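Local coordinates for RimK domain protein ATP-grasp (Sphaerobacter thermophilus, PDB 5I47) that is probably an ATP-dependent ligase of the ATP-grasp superfamily, with a RimK-like domain and a pre-ATP-grasp domain akin to that of the lysine-biosynthesis enzyme LysX, at residues F52-D57 against T77-N81; A186-A191 against M270-F274. All blocks are in the same frame, centred on the assembly; numbering follows the deposited sequence.

Contact 1 (F52-D57 against T77-N81); sequences FVAALD and TPVVN
Ala55 is gripped through its backbone at both ends: its N gives a hydrogen bond to Pro78 O (2.8 Å), and its O accepts Val80 N at 2.8 Å with an N-H...O angle of 165°. Val80 O in turn accepts Asp57 N at 2.7 Å, so Val80 is bonded through both its N and its O, and the CA-H groups of Ala54, Val79 and Leu56 lean on the same three oxygens. This is the ladder of neighbouring parallel strands, with Ala55 paired to Val79 and Leu56 to Val80. It ties 54-57 to the outermost strand, 79-80, of the four-stranded parallel sheet in the Rossmann-like pre-ATP-grasp domain, the two being linked by a beta-alpha-beta crossover through helix 63-74.

The small Ala55 methyl shares one face with Val79, whose CG2 lies 4.0 Å from Ala55 CB. Thr77 reaches the same neighbourhood from the end of the ladder: with its CG2 anti to the backbone N (OG1 at chi1 -55°), that methyl lies 4.0 Å from Ala54 C, against the Ala54-Ala55 peptide. On the other face Val80 CG1 meets Leu56 CD1 at 3.7 Å, the two side chains crossing obliquely, and helix 267-275 covers the pair. Beyond the ladder, the Asp57 carboxylate turns to Arg65 in a salt bridge, while a cis peptide follows Val80.

Contact 2 (A186-A191 against M270-F274); sequences AGRSLA and MIADF
Ala186 O faces two carbons of Met270, a selenomethionine here: Met270 CB stands 3.6 Å from Ala186 O and Met270 CE 3.8 Å, van der Waals contacts, since no hydrogen bond crosses the interface. The bend at chi3 (62°) turns CE towards the oxygen, while SE packs on Ala191 CB at 3.9 Å; one chain thus touches both strands of a beta-hairpin, 180-187 and 190-196, next to its turn. Ala186 CB sits between Met270 CE and Ile271 CG1, 4.1 Å from each. The hairpin belongs to the five-stranded antiparallel sheet of the RimK-like ATP-grasp domain, and the helix set against it, 267-275, lies near the end of the chain. One helical turn beyond Met270, Phe274 swings its ring out with CG anti to the backbone N (chi1 -178°) and lays a face under Gly187, a CH-pi contact with CA 3.7 Å from the ring centroid. Lacking a side chain, Gly187 can come this close. Arg188 NH1 approaches the same ring obliquely, 4.0 Å from Phe274 CD1, with the guanidinium and ring planes 54° apart. With an alanine at Phe274 the ring is gone, which is likely to open a gap beside Gly187 and leave the Arg188 guanidinium freer to turn.

How the contacts relate
Helix 267-275 is what the two contacts have in common: it supplies one side of contact 2 and also packs on the strands of contact 1. The contact centres lie about 14 Å apart, yet their side chains meet directly, Leu56 CD2 resting 3.6 Å from Ile271 CG2 and Val80 CG1 4.0 Å from Phe274 CE2. Since Phe274 also lies against Gly187, the helix bridges the parallel sheet of the pre-ATP-grasp domain and the five-stranded antiparallel sheet of the RimK-like domain. Thr234 touches Leu56, Val80 and Ile271, so a loop of the ATP-grasp part joins the same junction. In sequence, contact 1 closes before contact 2 opens.

Contact 1 (F52-D57 against T77-N81)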
# COMPACT_ATOMS: atom_id res chain seq x y z
N PHE B 52 -23.21 -14.03 1.47
CA PHE B 52 -22.19 -15.06 1.42
C PHE B 52 -21.68 -15.32 2.83
O PHE B 52 -21.52 -14.39 3.62
CB PHE B 52 -21.02 -14.67 0.52
CG PHE B 52 -21.39 -14.47 -0.91
CD1 PHE B 52 -21.52 -15.55 -1.77
CD2 PHE B 52 -21.61 -13.20 -1.41
CE1 PHE B 52 -21.86 -15.37 -3.09
CE2 PHE B 52 -21.95 -13.01 -2.73
CZ PHE B 52 -22.08 -14.09 -3.57
N VAL B 53 -21.43 -16.60 3.13
CA VAL B 53 -20.81 -16.94 4.40
C VAL B 53 -19.30 -16.78 4.36
O VAL B 53 -18.66 -16.70 5.42
CB VAL B 53 -21.19 -18.37 4.81
CG1 VAL B 53 -22.70 -18.56 4.70
CG2 VAL B 53 -20.46 -19.39 3.95
N ALA B 54 -18.71 -16.72 3.17
CA ALA B 54 -17.27 -16.56 3.02
C ALA B 54 -16.98 -16.15 1.58
O ALA B 54 -17.79 -16.36 0.68
CB ALA B 54 -16.52 -17.85 3.37
N ALA B 55 -15.80 -15.54 1.39
CA ALA B 55 -15.29 -15.21 0.07
C ALA B 55 -13.89 -15.79 -0.07
O ALA B 55 -13.12 -15.81 0.90
CB ALA B 55 -15.26 -13.69 -0.16
N LEU B 56 -13.57 -16.26 -1.27
CA LEU B 56 -12.26 -16.85 -1.55
C LEU B 56 -11.66 -16.11 -2.73
O LEU B 56 -12.16 -16.21 -3.85
CB LEU B 56 -12.38 -18.35 -1.83
CG LEU B 56 -11.12 -19.10 -2.25
CD1 LEU B 56 -10.03 -18.99 -1.20
CD2 LEU B 56 -11.45 -20.56 -2.52
N ASP B 57 -10.60 -15.35 -2.48
CA ASP B 57 -9.97 -14.56 -3.54
C ASP B 57 -9.16 -15.49 -4.44
O ASP B 57 -8.16 -16.07 -4.01
CB ASP B 57 -9.09 -13.47 -2.94
CG ASP B 57 -8.71 -12.41 -3.96
OD1 ASP B 57 -8.57 -12.74 -5.15
OD2 ASP B 57 -8.55 -11.24 -3.56
N THR B 77 -18.29 -10.47 5.95
CA THR B 77 -17.96 -11.57 5.04
C THR B 77 -16.50 -11.95 5.20
O THR B 77 -15.61 -11.23 4.71
CB THR B 77 -18.26 -11.20 3.58
OG1 THR B 77 -19.62 -10.77 3.46
CG2 THR B 77 -18.03 -12.40 2.68
N PRO B 78 -16.18 -13.06 5.87
CA PRO B 78 -14.79 -13.50 5.96
C PRO B 78 -14.21 -13.77 4.58
O PRO B 78 -14.90 -14.27 3.68
CB PRO B 78 -14.88 -14.78 6.79
CG PRO B 78 -16.12 -14.61 7.60
CD PRO B 78 -17.08 -13.87 6.72
N VAL B 79 -12.94 -13.43 4.41
CA VAL B 79 -12.25 -13.59 3.13
C VAL B 79 -10.99 -14.42 3.34
O VAL B 79 -10.26 -14.23 4.31
CB VAL B 79 -11.90 -12.23 2.50
CG1 VAL B 79 -11.23 -12.42 1.14
CG2 VAL B 79 -13.14 -11.38 2.36
N VAL B 80 -10.76 -15.36 2.42
CA VAL B 80 -9.50 -16.09 2.33
C VAL B 80 -8.86 -15.73 1.00
O VAL B 80 -9.47 -15.95 -0.05
CB VAL B 80 -9.72 -17.61 2.45
CG1 VAL B 80 -8.46 -18.36 2.07
CG2 VAL B 80 -10.17 -17.97 3.86
N ASN B 81 -7.65 -15.19 1.02
CA ASN B 81 -6.87 -14.99 2.24
C ASN B 81 -7.35 -13.79 3.06
O ASN B 81 -7.86 -12.81 2.51
CB ASN B 81 -5.39 -14.81 1.90
CG ASN B 81 -4.76 -16.08 1.36
OD1 ASN B 81 -4.54 -17.03 2.11
ND2 ASN B 81 -4.47 -16.10 0.07

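Contact 2 (A186-A191 against M270-F274)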
# COMPACT_ATOMS: atom_id res chain seq x y z
N ALA B 186 -2.20 -25.10 1.21
CA ALA B 186 -3.63 -25.12 0.90
C ALA B 186 -4.42 -25.05 2.20
O ALA B 186 -5.10 -26.00 2.61
CB ALA B 186 -3.98 -26.38 0.09
N GLY B 187 -4.34 -23.89 2.85
CA GLY B 187 -5.03 -23.68 4.11
C GLY B 187 -4.14 -23.89 5.31
O GLY B 187 -3.34 -23.02 5.67
N ARG B 188 -4.25 -25.07 5.92
CA ARG B 188 -3.64 -25.34 7.21
C ARG B 188 -2.32 -26.09 7.12
O ARG B 188 -1.53 -26.04 8.07
CB ARG B 188 -4.62 -26.15 8.06
CG ARG B 188 -4.41 -26.06 9.55
CD ARG B 188 -5.65 -26.57 10.28
NE ARG B 188 -6.81 -25.73 10.01
CZ ARG B 188 -7.11 -24.63 10.69
NH1 ARG B 188 -8.19 -23.92 10.38
NH2 ARG B 188 -6.32 -24.23 11.68
N SER B 189 -2.05 -26.78 6.01
CA SER B 189 -0.87 -27.62 5.90
C SER B 189 -0.27 -27.51 4.50
O SER B 189 -0.88 -26.99 3.57
CB SER B 189 -1.20 -29.09 6.20
OG SER B 189 -1.91 -29.22 7.42
N LEU B 190 0.95 -28.03 4.38
CA LEU B 190 1.64 -28.12 3.10
C LEU B 190 0.96 -29.16 2.22
O LEU B 190 0.98 -30.36 2.53
CB LEU B 190 3.11 -28.48 3.33
CG LEU B 190 4.00 -28.67 2.11
CD1 LEU B 190 4.15 -27.36 1.35
CD2 LEU B 190 5.35 -29.21 2.53
N ALA B 191 0.34 -28.72 1.13
CA ALA B 191 -0.34 -29.64 0.22
C ALA B 191 0.62 -30.36 -0.70
O ALA B 191 0.27 -31.41 -1.25
CB ALA B 191 -1.39 -28.89 -0.61
N MSE B 270 -9.07 -29.41 0.44
CA MSE B 270 -8.40 -28.78 1.57
C MSE B 270 -8.76 -27.31 1.68
O MSE B 270 -8.97 -26.79 2.78
CB MSE B 270 -6.89 -28.94 1.45
CG MSE B 270 -6.43 -30.38 1.35
SE MSE B 270 -4.53 -30.51 0.97
CE MSE B 270 -3.84 -29.61 2.56
N ILE B 271 -8.82 -26.63 0.53
CA ILE B 271 -9.17 -25.22 0.51
C ILE B 271 -10.62 -25.03 0.96
O ILE B 271 -10.92 -24.15 1.78
CB ILE B 271 -8.94 -24.63 -0.89
CG1 ILE B 271 -7.44 -24.63 -1.21
CG2 ILE B 271 -9.51 -23.22 -0.99
CD1 ILE B 271 -7.09 -23.93 -2.50
N ALA B 272 -11.53 -25.86 0.45
CA ALA B 272 -12.92 -25.78 0.88
C ALA B 272 -13.07 -26.06 2.37
O ALA B 272 -13.92 -25.46 3.03
CB ALA B 272 -13.77 -26.75 0.07
N ASP B 273 -12.25 -26.96 2.91
CA ASP B 273 -12.26 -27.20 4.35
C ASP B 273 -11.73 -25.99 5.11
O ASP B 273 -12.30 -25.59 6.13
CB ASP B 273 -11.43 -28.44 4.69
CG ASP B 273 -12.13 -29.74 4.32
OD1 ASP B 273 -13.38 -29.76 4.29
OD2 ASP B 273 -11.42 -30.74 4.06
N PHE B 274 -10.65 -25.38 4.62
CA PHE B 274 -10.09 -24.23 5.31
C PHE B 274 -11.04 -23.04 5.29
O PHE B 274 -11.02 -22.22 6.22
CB PHE B 274 -8.75 -23.85 4.67
CG PHE B 274 -8.06 -22.69 5.34
CD1 PHE B 274 -7.50 -22.83 6.61
CD2 PHE B 274 -7.97 -21.46 4.71
CE1 PHE B 274 -6.88 -21.77 7.23
CE2 PHE B 274 -7.34 -20.39 5.33
CZ PHE B 274 -6.79 -20.55 6.58